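Local coordinates for protein L-ribulose 3-epimerase (PDB 3VYL) that interconverts ketoses by epimerising them at C3, acting most efficiently on L-ribulose, and carries a manganese ion in a TIM barrel, at residues 5-10 and 34-39; 99-104 and 235-240; 111-116 and 150-155. All blocks are in the same frame, centred on the assembly; numbering follows the deposited sequence.

Contact 1: residues 5-10 and 34-39; sequences GIHSFV and LIEFSY
Backbone hydrogen bonds tie Ile-6 and Ser-8 to Glu-36 from both of its peptide groups. Glu-36 N donates to Ile-6 O over 3.1 Å, and Ser-8 N donates to Glu-36 O over 2.7 Å, which defines His-7 and Glu-36 as a parallel bridge. The axes of 5-7 and 34-37 approach to 4.7 Å at an angle of 26°. A third bond comes from a side chain: Ser-8 OG, set between its own backbone N and carbonyl carbon (chi1 45°), donates to Glu-36 O at 2.7 Å, in the carbonyl plane and on a lone pair. One carbonyl oxygen is therefore gripped twice by a single residue, where 8-10 take up helical backbone angles.

His-7 and Glu-36 lie on one face of the sheet, which they share with Leu-34. Their side chains cross obliquely, the ring and carboxylate planes 41° apart, with His-7 ND1 3.6 Å from Glu-36 OE2. The carboxylate has its hydrogen bonds elsewhere: OE1 with Tyr-204 and His-206, OE2 with Ser-64.

Apolar contacts lie on the other face. Ile-6 CG2 meets Ile-35 CD1 at 4.1 Å, and both side chains pack against Thr-27 of helix 17-30.

Strand 4-7, helix 17-30 and strand 34-37 thus form a beta-alpha-beta unit, the first of the TIM barrel, with the face of Ile-6 and Ile-35 under the helix and the face with His-7 and Glu-36 toward the barrel interior. Because His-206 binds the manganese ion, Glu-36 is a second-shell residue of the metal site.

Contact 2: residues 99-104 and 235-240; sequences GGRKVA and ADDLSF
Lys-102 and Asp-237 keep their backbones well apart, Lys-102 CA lying 9.5 Å from Asp-237 CA, so this contact is made by long side chains reaching across rather than by strand pairing. Lys-102 and Asp-236 meet tip to tip. The lysine chain is extended as far as CE and then bends, chi4 at -66° turning NZ to the carboxylate, where it makes weak bonds to Asp-236 OD1 at 3.1 Å and to Asp-236 OD2 at 3.2 Å. NZ has a further acceptor in the carbonyl of Gly-203.

Strands 102-104 and 238-240 are the fourth and eighth of the eight-stranded TIM barrel, facing each other across it. The charged groups gather near the N-terminal ends of these strands, at the end of the barrel away from the manganese site, and form a salt-bridge network.

Arg-101 supplies its second cation. Its NH2 points almost straight at Asp-236 OD1 (166° at the hydrogen), but at 3.5 Å the bond is weak; the oxygen sits at the guanidinium edge, and the two planar groups are 78° apart. Toward Asp-237 the geometry differs: OD2 is 3.3 Å from Arg-101 NH1 yet well out of the guanidinium plane, so the attraction is one of charge without a directed N-H. Lys-102 passes Asp-237 with its methylene, CE being 3.4 Å from OD2. Asp-236 OD1 also accepts from Asp-237 N at 2.9 Å, on its anti side, while Asp-237 OD1 takes the backbone N of Arg-3.

Contact 3: residues 111-116 and 150-155; sequences HGLQVE and NRFESN
His-111 and Glu-153 lie side by side with their ends pointing the same way, joined by a His-carboxylate hydrogen bond between two loops that follow the fourth and fifth strands of the TIM barrel. His-111 NE2 donates to Glu-153 OE1 at 2.6 Å, 158° at the hydrogen; the oxygen lies close to the ring plane and is met on its anti side, the nitrogen somewhat out of the carboxylate plane. Asn-150 ND2 adds a weak bond to OE2. Glu-153 is also held through its backbone, Gly-112 N donating to Glu-153 O at 2.6 Å from above the carbonyl plane.

At the other end of the contact, Gln-114 and Asn-155 cross at about a right angle, Gln-114 CG resting 3.5 Å from Asn-155 CG. Asn-155 ND2 bonds weakly to Glu-116 O at 2.8 Å, whereas its OD1 is taken by Gln-122.

Between them, Leu-113 CD1 comes within 4.5 Å of Phe-152 CD1. The Phe-152 ring stacks on Phe-152 of the second subunit, which places this contact at the subunit interface; the side chain of Glu-153 is meanwhile about 7 Å from the manganese ion. One water joins the loops, donating to Gly-112 O at 2.8 Å and to Arg-151 O at 2.7 Å, and accepting from Gln-114 N.

Overall arrangement
All three contacts belong to one eight-stranded parallel barrel. Contacts 1 and 2 have centres about 10 Å apart and touch through neighbouring strands 4-7 and 238-240, where Gly-5 N lies 2.8 Å from Leu-238 O and Gly-5 O 2.9 Å from Phe-240 N, probable hydrogen bonds that close the barrel between its first and last strands. Contact 3 stands apart, its centre about 23 Å from contact 1 and 24 Å from contact 2. Along the chain, contact 1 closes first; contact 3 is nested within the long excursion that contact 2 spans. Contact 2 lies near the N-terminal ends of its strands, whereas contact 3 lies beyond the C-terminal ends of strands 102-104 and 143-147, the metal side, where its loops also meet the second subunit.

Contact 1: residues 5-10 and 34-39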
ATOM      1  N   GLY A   5       4.629  -5.981  24.782  1.00 35.83           N
ATOM      2  CA  GLY A   5       5.142  -7.286  25.164  1.00 35.79           C
ATOM      3  C   GLY A   5       5.765  -8.121  24.064  1.00 35.63           C
ATOM      4  O   GLY A   5       5.899  -7.691  22.916  1.00 35.79           O
ATOM      5  N   ILE A   6       6.140  -9.336  24.443  1.00 35.34           N
ATOM      6  CA  ILE A   6       6.723 -10.325  23.544  1.00 34.05           C
ATOM      7  C   ILE A   6       6.344 -11.701  24.103  1.00 33.83           C
ATOM      8  O   ILE A   6       6.249 -11.879  25.314  1.00 34.24           O
ATOM      9  CB  ILE A   6       8.258 -10.135  23.439  1.00 33.72           C
ATOM     10  CG1 ILE A   6       8.863 -11.041  22.356  1.00 34.41           C
ATOM     11  CG2 ILE A   6       8.934 -10.333  24.794  1.00 32.56           C
ATOM     12  CD1 ILE A   6      10.314 -10.742  22.034  1.00 31.96           C
ATOM     13  N   HIS A   7       6.099 -12.662  23.224  1.00 34.50           N
ATOM     14  CA  HIS A   7       5.743 -14.012  23.645  1.00 34.22           C
ATOM     15  C   HIS A   7       6.971 -14.764  24.082  1.00 34.35           C
ATOM     16  O   HIS A   7       7.993 -14.744  23.398  1.00 33.50           O
ATOM     17  CB  HIS A   7       5.052 -14.753  22.514  1.00 34.33           C
ATOM     18  CG  HIS A   7       4.269 -15.956  22.969  1.00 37.13           C
ATOM     19  ND1 HIS A   7       2.931 -16.038  22.843  1.00 38.94           N
ATOM     20  CD2 HIS A   7       4.682 -17.137  23.582  1.00 36.72           C
ATOM     21  CE1 HIS A   7       2.506 -17.212  23.347  1.00 40.96           C
ATOM     22  NE2 HIS A   7       3.581 -17.883  23.800  1.00 40.05           N
ATOM     23  N   SER A   8       6.881 -15.435  25.228  1.00 34.46           N
ATOM     24  CA  SER A   8       8.017 -16.188  25.778  1.00 34.44           C
ATOM     25  C   SER A   8       8.662 -17.108  24.746  1.00 35.09           C
ATOM     26  O   SER A   8       9.894 -17.242  24.701  1.00 34.97           O
ATOM     27  CB  SER A   8       7.614 -16.990  27.026  1.00 33.16           C
ATOM     28  OG  SER A   8       6.387 -17.683  26.850  1.00 32.84           O
ATOM     29  N   PHE A   9       7.830 -17.715  23.903  1.00 35.56           N
ATOM     30  CA  PHE A   9       8.295 -18.718  22.954  1.00 35.24           C
ATOM     31  C   PHE A   9       9.190 -18.171  21.855  1.00 35.27           C
ATOM     32  O   PHE A   9       9.698 -18.944  21.056  1.00 37.66           O
ATOM     33  CB  PHE A   9       7.131 -19.512  22.358  1.00 37.11           C
ATOM     34  CG  PHE A   9       6.405 -20.385  23.349  1.00 38.91           C
ATOM     35  CD1 PHE A   9       6.877 -20.556  24.651  1.00 39.75           C
ATOM     36  CD2 PHE A   9       5.256 -21.063  22.968  1.00 40.45           C
ATOM     37  CE1 PHE A   9       6.205 -21.366  25.555  1.00 40.44           C
ATOM     38  CE2 PHE A   9       4.580 -21.875  23.867  1.00 41.40           C
ATOM     39  CZ  PHE A   9       5.058 -22.028  25.162  1.00 39.91           C
ATOM     40  N   VAL A  10       9.374 -16.853  21.801  1.00 34.78           N
ATOM     41  CA  VAL A  10      10.420 -16.257  20.966  1.00 35.06           C
ATOM     42  C   VAL A  10      11.772 -16.647  21.560  1.00 36.74           C
ATOM     43  O   VAL A  10      12.761 -16.795  20.842  1.00 40.33           O
ATOM     44  CB  VAL A  10      10.328 -14.707  20.923  1.00 35.31           C
ATOM     45  CG1 VAL A  10      11.533 -14.099  20.209  1.00 33.51           C
ATOM     46  CG2 VAL A  10       9.029 -14.244  20.273  1.00 34.57           C
ATOM     47  N   LEU A  34       6.542  -6.278  28.828  1.00 34.75           N
ATOM     48  CA  LEU A  34       5.631  -7.339  29.242  1.00 33.50           C
ATOM     49  C   LEU A  34       6.191  -8.679  28.757  1.00 33.83           C
ATOM     50  O   LEU A  34       7.026  -8.713  27.841  1.00 32.79           O
ATOM     51  CB  LEU A  34       4.225  -7.089  28.709  1.00 31.44           C
ATOM     52  CG  LEU A  34       3.116  -8.059  29.115  1.00 31.13           C
ATOM     53  CD1 LEU A  34       1.848  -7.297  29.455  1.00 30.68           C
ATOM     54  CD2 LEU A  34       2.850  -9.064  27.998  1.00 32.29           C
ATOM     55  N   ILE A  35       5.759  -9.762  29.404  1.00 33.48           N
ATOM     56  CA  ILE A  35       6.059 -11.122  28.955  1.00 32.46           C
ATOM     57  C   ILE A  35       4.777 -11.931  28.891  1.00 32.69           C
ATOM     58  O   ILE A  35       3.943 -11.872  29.798  1.00 34.22           O
ATOM     59  CB  ILE A  35       7.146 -11.832  29.825  1.00 33.26           C
ATOM     60  CG1 ILE A  35       7.625 -13.151  29.181  1.00 33.23           C
ATOM     61  CG2 ILE A  35       6.665 -12.088  31.251  1.00 32.25           C
ATOM     62  CD1 ILE A  35       8.425 -12.983  27.907  1.00 32.62           C
ATOM     63  N   GLU A  36       4.612 -12.658  27.796  1.00 33.53           N
ATOM     64  CA  GLU A  36       3.486 -13.556  27.636  1.00 34.56           C
ATOM     65  C   GLU A  36       3.962 -15.001  27.753  1.00 35.51           C
ATOM     66  O   GLU A  36       4.874 -15.437  27.038  1.00 34.55           O
ATOM     67  CB  GLU A  36       2.817 -13.307  26.283  1.00 36.03           C
ATOM     68  CG  GLU A  36       1.561 -14.124  25.986  1.00 35.80           C
ATOM     69  CD  GLU A  36       0.894 -13.665  24.705  1.00 36.21           C
ATOM     70  OE1 GLU A  36       1.256 -12.564  24.242  1.00 37.36           O
ATOM     71  OE2 GLU A  36       0.021 -14.378  24.161  1.00 34.32           O
ATOM     72  N   PHE A  37       3.335 -15.756  28.628  1.00 35.85           N
ATOM     73  CA  PHE A  37       3.660 -17.135  28.834  1.00 36.82           C
ATOM     74  C   PHE A  37       2.507 -17.937  28.343  1.00 40.00           C
ATOM     75  O   PHE A  37       1.421 -17.550  28.545  1.00 38.06           O
ATOM     76  CB  PHE A  37       3.879 -17.394  30.314  1.00 34.48           C
ATOM     77  CG  PHE A  37       5.196 -16.910  30.829  1.00 32.80           C
ATOM     78  CD1 PHE A  37       6.355 -17.406  30.334  1.00 31.99           C
ATOM     79  CD2 PHE A  37       5.256 -15.985  31.810  1.00 31.46           C
ATOM     80  CE1 PHE A  37       7.555 -16.982  30.785  1.00 32.10           C
ATOM     81  CE2 PHE A  37       6.445 -15.560  32.284  1.00 31.58           C
ATOM     82  CZ  PHE A  37       7.600 -16.053  31.768  1.00 32.47           C
ATOM     83  N   SER A  38       2.767 -18.991  27.587  1.00 48.11           N
ATOM     84  CA  SER A  38       1.757 -19.937  27.116  1.00 55.76           C
ATOM     85  C   SER A  38       1.066 -20.912  28.040  1.00 59.73           C
ATOM     86  O   SER A  38      -0.094 -21.171  27.882  1.00 60.39           O
ATOM     87  CB  SER A  38       2.356 -20.837  26.083  1.00 61.66           C
ATOM     88  OG  SER A  38       2.133 -22.192  26.475  1.00 67.12           O
ATOM     89  N   TYR A  39       1.821 -21.603  28.865  1.00 64.45           N
ATOM     90  CA  TYR A  39       1.289 -22.258  30.042  1.00 66.58           C
ATOM     91  C   TYR A  39       2.411 -22.773  30.902  1.00 62.82           C
ATOM     92  O   TYR A  39       3.394 -23.254  30.393  1.00 58.09           O
ATOM     93  CB  TYR A  39       0.301 -23.361  29.685  1.00 71.24           C
ATOM     94  CG  TYR A  39      -0.574 -23.772  30.834  1.00 75.00           C
ATOM     95  CD1 TYR A  39      -1.765 -23.146  31.084  1.00 74.76           C
ATOM     96  CD2 TYR A  39      -0.195 -24.782  31.670  1.00 78.86           C
ATOM     97  CE1 TYR A  39      -2.558 -23.528  32.131  1.00 74.18           C
ATOM     98  CE2 TYR A  39      -0.975 -25.168  32.724  1.00 78.79           C
ATOM     99  CZ  TYR A  39      -2.150 -24.533  32.934  1.00 77.80           C
ATOM    100  OH  TYR A  39      -2.894 -24.920  33.978  1.00 78.85           O
TER

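Contact 2: residues 99-104 and 235-240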
ATOM      1  N   GLY A  99       0.396 -12.275  38.992  1.00 48.56           N
ATOM      2  CA  GLY A  99       0.235 -10.831  39.023  1.00 49.58           C
ATOM      3  C   GLY A  99      -0.009 -10.305  37.626  1.00 50.63           C
ATOM      4  O   GLY A  99       0.662  -9.379  37.173  1.00 49.85           O
ATOM      5  N   GLY A 100      -0.964 -10.925  36.941  1.00 50.28           N
ATOM      6  CA  GLY A 100      -1.332 -10.554  35.587  1.00 47.33           C
ATOM      7  C   GLY A 100      -2.811 -10.242  35.526  1.00 48.72           C
ATOM      8  O   GLY A 100      -3.585 -10.670  36.389  1.00 49.03           O
ATOM      9  N   ARG A 101      -3.205  -9.510  34.490  1.00 48.65           N
ATOM     10  CA  ARG A 101      -4.581  -9.033  34.345  1.00 46.61           C
ATOM     11  C   ARG A 101      -5.328  -9.681  33.172  1.00 42.47           C
ATOM     12  O   ARG A 101      -6.562  -9.644  33.118  1.00 42.71           O
ATOM     13  CB  ARG A 101      -4.598  -7.492  34.258  1.00 50.93           C
ATOM     14  CG  ARG A 101      -3.287  -6.886  33.755  1.00 55.68           C
ATOM     15  CD  ARG A 101      -3.017  -5.484  34.303  1.00 58.15           C
ATOM     16  NE  ARG A 101      -3.536  -4.351  33.505  1.00 61.95           N
ATOM     17  CZ  ARG A 101      -3.821  -4.349  32.195  1.00 60.25           C
ATOM     18  NH1 ARG A 101      -3.648  -5.430  31.445  1.00 58.90           N
ATOM     19  NH2 ARG A 101      -4.283  -3.239  31.625  1.00 58.00           N
ATOM     20  N   LYS A 102      -4.582 -10.297  32.256  1.00 39.58           N
ATOM     21  CA  LYS A 102      -5.164 -10.890  31.040  1.00 37.53           C
ATOM     22  C   LYS A 102      -4.905 -12.397  30.858  1.00 36.00           C
ATOM     23  O   LYS A 102      -3.758 -12.855  30.928  1.00 34.22           O
ATOM     24  CB  LYS A 102      -4.652 -10.166  29.784  1.00 36.89           C
ATOM     25  CG  LYS A 102      -4.759  -8.655  29.800  1.00 36.38           C
ATOM     26  CD  LYS A 102      -4.256  -8.059  28.497  1.00 34.75           C
ATOM     27  CE  LYS A 102      -4.464  -6.551  28.459  1.00 34.56           C
ATOM     28  NZ  LYS A 102      -5.902  -6.159  28.439  1.00 31.95           N
ATOM     29  N   VAL A 103      -5.979 -13.144  30.608  1.00 35.14           N
ATOM     30  CA  VAL A 103      -5.890 -14.489  30.034  1.00 36.14           C
ATOM     31  C   VAL A 103      -6.332 -14.400  28.570  1.00 35.99           C
ATOM     32  O   VAL A 103      -7.488 -14.064  28.286  1.00 33.84           O
ATOM     33  CB  VAL A 103      -6.765 -15.531  30.782  1.00 36.52           C
ATOM     34  CG1 VAL A 103      -6.765 -16.865  30.047  1.00 36.35           C
ATOM     35  CG2 VAL A 103      -6.269 -15.741  32.204  1.00 37.55           C
ATOM     36  N   ALA A 104      -5.453 -14.761  27.655  1.00 36.51           N
ATOM     37  CA  ALA A 104      -5.698 -14.654  26.229  1.00 37.05           C
ATOM     38  C   ALA A 104      -5.488 -15.964  25.454  1.00 37.75           C
ATOM     39  O   ALA A 104      -5.229 -16.968  26.025  1.00 37.40           O
ATOM     40  CB  ALA A 104      -4.856 -13.537  25.656  1.00 35.65           C
ATOM     41  N   ALA A 235      -5.485   1.865  24.098  1.00 33.76           N
ATOM     42  CA  ALA A 235      -4.583   2.228  25.189  1.00 35.96           C
ATOM     43  C   ALA A 235      -4.170   1.037  26.039  1.00 35.27           C
ATOM     44  O   ALA A 235      -3.845   1.195  27.211  1.00 35.64           O
ATOM     45  CB  ALA A 235      -5.222   3.301  26.055  1.00 34.67           C
ATOM     46  N   ASP A 236      -4.180  -0.148  25.437  1.00 35.01           N
ATOM     47  CA  ASP A 236      -3.935  -1.391  26.160  1.00 34.87           C
ATOM     48  C   ASP A 236      -2.709  -2.112  25.598  1.00 36.47           C
ATOM     49  O   ASP A 236      -2.017  -1.591  24.721  1.00 36.39           O
ATOM     50  CB  ASP A 236      -5.182  -2.286  26.136  1.00 32.84           C
ATOM     51  CG  ASP A 236      -5.437  -2.970  27.470  1.00 33.51           C
ATOM     52  OD1 ASP A 236      -4.461  -3.382  28.143  1.00 33.35           O
ATOM     53  OD2 ASP A 236      -6.616  -3.101  27.851  1.00 32.22           O
ATOM     54  N   ASP A 237      -2.431  -3.300  26.122  1.00 38.52           N
ATOM     55  CA  ASP A 237      -1.210  -4.029  25.778  1.00 38.10           C
ATOM     56  C   ASP A 237      -1.240  -4.637  24.371  1.00 36.86           C
ATOM     57  O   ASP A 237      -2.303  -4.994  23.841  1.00 33.45           O
ATOM     58  CB  ASP A 237      -0.938  -5.146  26.796  1.00 39.23           C
ATOM     59  CG  ASP A 237      -0.832  -4.641  28.226  1.00 40.59           C
ATOM     60  OD1 ASP A 237      -0.267  -3.548  28.464  1.00 40.80           O
ATOM     61  OD2 ASP A 237      -1.303  -5.373  29.122  1.00 41.31           O
ATOM     62  N   LEU A 238      -0.056  -4.751  23.779  1.00 35.40           N
ATOM     63  CA  LEU A 238       0.110  -5.524  22.560  1.00 36.75           C
ATOM     64  C   LEU A 238       1.473  -6.190  22.555  1.00 36.20           C
ATOM     65  O   LEU A 238       2.437  -5.643  23.104  1.00 37.87           O
ATOM     66  CB  LEU A 238      -0.095  -4.662  21.310  1.00 37.77           C
ATOM     67  CG  LEU A 238       0.711  -3.387  21.097  1.00 38.63           C
ATOM     68  CD1 LEU A 238       2.073  -3.695  20.495  1.00 38.64           C
ATOM     69  CD2 LEU A 238      -0.082  -2.485  20.167  1.00 40.67           C
ATOM     70  N   SER A 239       1.562  -7.361  21.934  1.00 33.83           N
ATOM     71  CA  SER A 239       2.812  -8.108  21.974  1.00 32.57           C
ATOM     72  C   SER A 239       3.265  -8.644  20.645  1.00 30.42           C
ATOM     73  O   SER A 239       2.451  -9.010  19.803  1.00 30.99           O
ATOM     74  CB  SER A 239       2.714  -9.253  22.967  1.00 32.27           C
ATOM     75  OG  SER A 239       2.740  -8.708  24.259  1.00 34.66           O
ATOM     76  N   PHE A 240       4.582  -8.696  20.492  1.00 27.94           N
ATOM     77  CA  PHE A 240       5.228  -9.274  19.331  1.00 27.20           C
ATOM     78  C   PHE A 240       5.198 -10.794  19.405  1.00 27.71           C
ATOM     79  O   PHE A 240       5.405 -11.368  20.469  1.00 28.33           O
ATOM     80  CB  PHE A 240       6.665  -8.768  19.262  1.00 25.56           C
ATOM     81  CG  PHE A 240       7.494  -9.426  18.200  1.00 25.50           C
ATOM     82  CD1 PHE A 240       7.060  -9.464  16.867  1.00 24.87           C
ATOM     83  CD2 PHE A 240       8.724  -9.984  18.521  1.00 24.28           C
ATOM     84  CE1 PHE A 240       7.837 -10.048  15.886  1.00 23.46           C
ATOM     85  CE2 PHE A 240       9.497 -10.577  17.540  1.00 24.50           C
ATOM     86  CZ  PHE A 240       9.056 -10.603  16.221  1.00 23.83           C
TER

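Contact 3: residues 111-116 and 150-155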
ATOM      1  N   HIS A 111      -7.883 -25.444  19.592  1.00 25.63           N
ATOM      2  CA  HIS A 111      -6.794 -24.953  18.722  1.00 26.68           C
ATOM      3  C   HIS A 111      -6.354 -26.005  17.730  1.00 27.60           C
ATOM      4  O   HIS A 111      -5.748 -27.016  18.097  1.00 27.10           O
ATOM      5  CB  HIS A 111      -5.594 -24.507  19.562  1.00 25.72           C
ATOM      6  CG  HIS A 111      -4.503 -23.809  18.763  1.00 26.02           C
ATOM      7  ND1 HIS A 111      -3.248 -23.641  19.236  1.00 26.36           N
ATOM      8  CD2 HIS A 111      -4.520 -23.230  17.496  1.00 25.33           C
ATOM      9  CE1 HIS A 111      -2.508 -22.975  18.327  1.00 24.70           C
ATOM     10  NE2 HIS A 111      -3.285 -22.733  17.261  1.00 25.00           N
ATOM     11  N   GLY A 112      -6.654 -25.788  16.459  1.00 28.36           N
ATOM     12  CA  GLY A 112      -6.250 -26.745  15.440  1.00 29.51           C
ATOM     13  C   GLY A 112      -7.208 -26.788  14.274  1.00 31.33           C
ATOM     14  O   GLY A 112      -8.257 -26.145  14.307  1.00 31.49           O
ATOM     15  N   LEU A 113      -6.833 -27.540  13.236  1.00 32.68           N
ATOM     16  CA  LEU A 113      -7.705 -27.756  12.093  1.00 32.70           C
ATOM     17  C   LEU A 113      -8.802 -28.730  12.484  1.00 33.17           C
ATOM     18  O   LEU A 113      -8.525 -29.845  12.921  1.00 34.12           O
ATOM     19  CB  LEU A 113      -6.927 -28.265  10.875  1.00 32.15           C
ATOM     20  CG  LEU A 113      -7.753 -28.571   9.610  1.00 32.23           C
ATOM     21  CD1 LEU A 113      -8.634 -27.409   9.172  1.00 31.76           C
ATOM     22  CD2 LEU A 113      -6.839 -28.974   8.466  1.00 32.31           C
ATOM     23  N   GLN A 114     -10.044 -28.291  12.329  1.00 34.11           N
ATOM     24  CA  GLN A 114     -11.201 -29.093  12.712  1.00 36.60           C
ATOM     25  C   GLN A 114     -11.705 -29.925  11.557  1.00 38.59           C
ATOM     26  O   GLN A 114     -11.631 -29.503  10.407  1.00 41.71           O
ATOM     27  CB  GLN A 114     -12.333 -28.208  13.243  1.00 34.44           C
ATOM     28  CG  GLN A 114     -11.961 -27.372  14.457  1.00 32.75           C
ATOM     29  CD  GLN A 114     -11.248 -28.158  15.534  1.00 32.58           C
ATOM     30  OE1 GLN A 114     -10.287 -27.671  16.122  1.00 33.80           O
ATOM     31  NE2 GLN A 114     -11.714 -29.376  15.805  1.00 32.22           N
ATOM     32  N   VAL A 115     -12.229 -31.106  11.864  1.00 40.05           N
ATOM     33  CA  VAL A 115     -12.739 -31.992  10.817  1.00 41.34           C
ATOM     34  C   VAL A 115     -14.227 -31.807  10.547  1.00 43.38           C
ATOM     35  O   VAL A 115     -14.737 -32.254   9.522  1.00 45.09           O
ATOM     36  CB  VAL A 115     -12.381 -33.471  11.071  1.00 40.96           C
ATOM     37  CG1 VAL A 115     -11.020 -33.765  10.461  1.00 41.39           C
ATOM     38  CG2 VAL A 115     -12.399 -33.801  12.561  1.00 38.04           C
ATOM     39  N   GLU A 116     -14.915 -31.130  11.461  1.00 44.94           N
ATOM     40  CA  GLU A 116     -16.308 -30.759  11.239  1.00 45.90           C
ATOM     41  C   GLU A 116     -16.443 -29.257  10.993  1.00 42.99           C
ATOM     42  O   GLU A 116     -15.740 -28.466  11.622  1.00 41.46           O
ATOM     43  CB  GLU A 116     -17.188 -31.184  12.432  1.00 48.79           C
ATOM     44  CG  GLU A 116     -17.280 -32.691  12.706  1.00 51.01           C
ATOM     45  CD  GLU A 116     -17.759 -33.521  11.516  1.00 53.98           C
ATOM     46  OE1 GLU A 116     -18.350 -32.957  10.567  1.00 55.76           O
ATOM     47  OE2 GLU A 116     -17.542 -34.757  11.518  1.00 54.50           O
ATOM     48  N   ASN A 150      -7.159 -17.792  12.284  1.00 22.68           N
ATOM     49  CA  ASN A 150      -7.453 -18.182  10.916  1.00 21.87           C
ATOM     50  C   ASN A 150      -8.146 -19.538  10.838  1.00 21.44           C
ATOM     51  O   ASN A 150      -8.069 -20.342  11.767  1.00 20.98           O
ATOM     52  CB  ASN A 150      -6.175 -18.144  10.068  1.00 21.86           C
ATOM     53  CG  ASN A 150      -5.243 -19.301  10.359  1.00 21.66           C
ATOM     54  OD1 ASN A 150      -5.517 -20.443   9.975  1.00 20.76           O
ATOM     55  ND2 ASN A 150      -4.132 -19.012  11.029  1.00 20.66           N
ATOM     56  N   ARG A 151      -8.815 -19.775   9.714  1.00 21.52           N
ATOM     57  CA  ARG A 151      -9.599 -20.984   9.472  1.00 20.96           C
ATOM     58  C   ARG A 151      -8.919 -22.298   9.860  1.00 21.51           C
ATOM     59  O   ARG A 151      -9.596 -23.225  10.286  1.00 21.50           O
ATOM     60  CB  ARG A 151      -9.999 -21.046   8.010  1.00 20.51           C
ATOM     61  CG  ARG A 151      -8.833 -20.963   7.047  1.00 20.35           C
ATOM     62  CD  ARG A 151      -9.311 -20.541   5.680  1.00 20.35           C
ATOM     63  NE  ARG A 151      -9.894 -19.198   5.692  1.00 19.95           N
ATOM     64  CZ  ARG A 151     -10.402 -18.603   4.619  1.00 19.84           C
ATOM     65  NH1 ARG A 151     -10.407 -19.235   3.440  1.00 19.74           N
ATOM     66  NH2 ARG A 151     -10.904 -17.381   4.720  1.00 19.01           N
ATOM     67  N   PHE A 152      -7.597 -22.364   9.692  1.00 22.05           N
ATOM     68  CA  PHE A 152      -6.818 -23.576   9.964  1.00 22.74           C
ATOM     69  C   PHE A 152      -6.492 -23.804  11.440  1.00 24.80           C
ATOM     70  O   PHE A 152      -6.010 -24.880  11.798  1.00 26.19           O
ATOM     71  CB  PHE A 152      -5.513 -23.586   9.152  1.00 21.76           C
ATOM     72  CG  PHE A 152      -5.715 -23.408   7.664  1.00 20.78           C
ATOM     73  CD1 PHE A 152      -6.143 -24.475   6.869  1.00 20.12           C
ATOM     74  CD2 PHE A 152      -5.460 -22.188   7.064  1.00 20.24           C
ATOM     75  CE1 PHE A 152      -6.324 -24.321   5.510  1.00 20.27           C
ATOM     76  CE2 PHE A 152      -5.644 -22.022   5.697  1.00 21.02           C
ATOM     77  CZ  PHE A 152      -6.082 -23.086   4.916  1.00 20.84           C
ATOM     78  N   GLU A 153      -6.765 -22.838  12.287  1.00 26.24           N
ATOM     79  CA  GLU A 153      -6.517 -22.994  13.690  1.00 26.40           C
ATOM     80  C   GLU A 153      -7.751 -23.080  14.603  1.00 27.88           C
ATOM     81  O   GLU A 153      -7.663 -23.525  15.706  1.00 28.04           O
ATOM     82  CB  GLU A 153      -5.531 -21.947  14.121  1.00 26.17           C
ATOM     83  CG  GLU A 153      -4.278 -21.951  13.279  1.00 27.17           C
ATOM     84  CD  GLU A 153      -3.117 -21.316  13.952  1.00 27.60           C
ATOM     85  OE1 GLU A 153      -3.097 -21.303  15.145  1.00 26.71           O
ATOM     86  OE2 GLU A 153      -2.223 -20.806  13.314  1.00 28.87           O
ATOM     87  N   SER A 154      -8.891 -22.649  14.119  1.00 27.58           N
ATOM     88  CA  SER A 154     -10.138 -22.867  14.775  1.00 28.18           C
ATOM     89  C   SER A 154     -11.204 -22.801  13.732  1.00 29.41           C
ATOM     90  O   SER A 154     -11.001 -22.241  12.701  1.00 30.01           O
ATOM     91  CB  SER A 154     -10.412 -21.795  15.800  1.00 28.03           C
ATOM     92  OG  SER A 154     -11.613 -22.034  16.473  1.00 29.21           O
ATOM     93  N   ASN A 155     -12.358 -23.365  13.998  1.00 29.52           N
ATOM     94  CA  ASN A 155     -13.420 -23.237  13.054  1.00 29.69           C
ATOM     95  C   ASN A 155     -14.509 -22.319  13.477  1.00 30.01           C
ATOM     96  O   ASN A 155     -15.497 -22.215  12.832  1.00 31.60           O
ATOM     97  CB  ASN A 155     -13.962 -24.587  12.640  1.00 29.80           C
ATOM     98  CG  ASN A 155     -14.684 -25.280  13.729  1.00 29.79           C
ATOM     99  OD1 ASN A 155     -14.573 -24.940  14.856  1.00 29.33           O
ATOM    100  ND2 ASN A 155     -15.411 -26.269  13.383  1.00 30.39           N
TER
HETATM  101  O   HOH W   1      -9.796 -25.148  12.181  1.00 30.83           O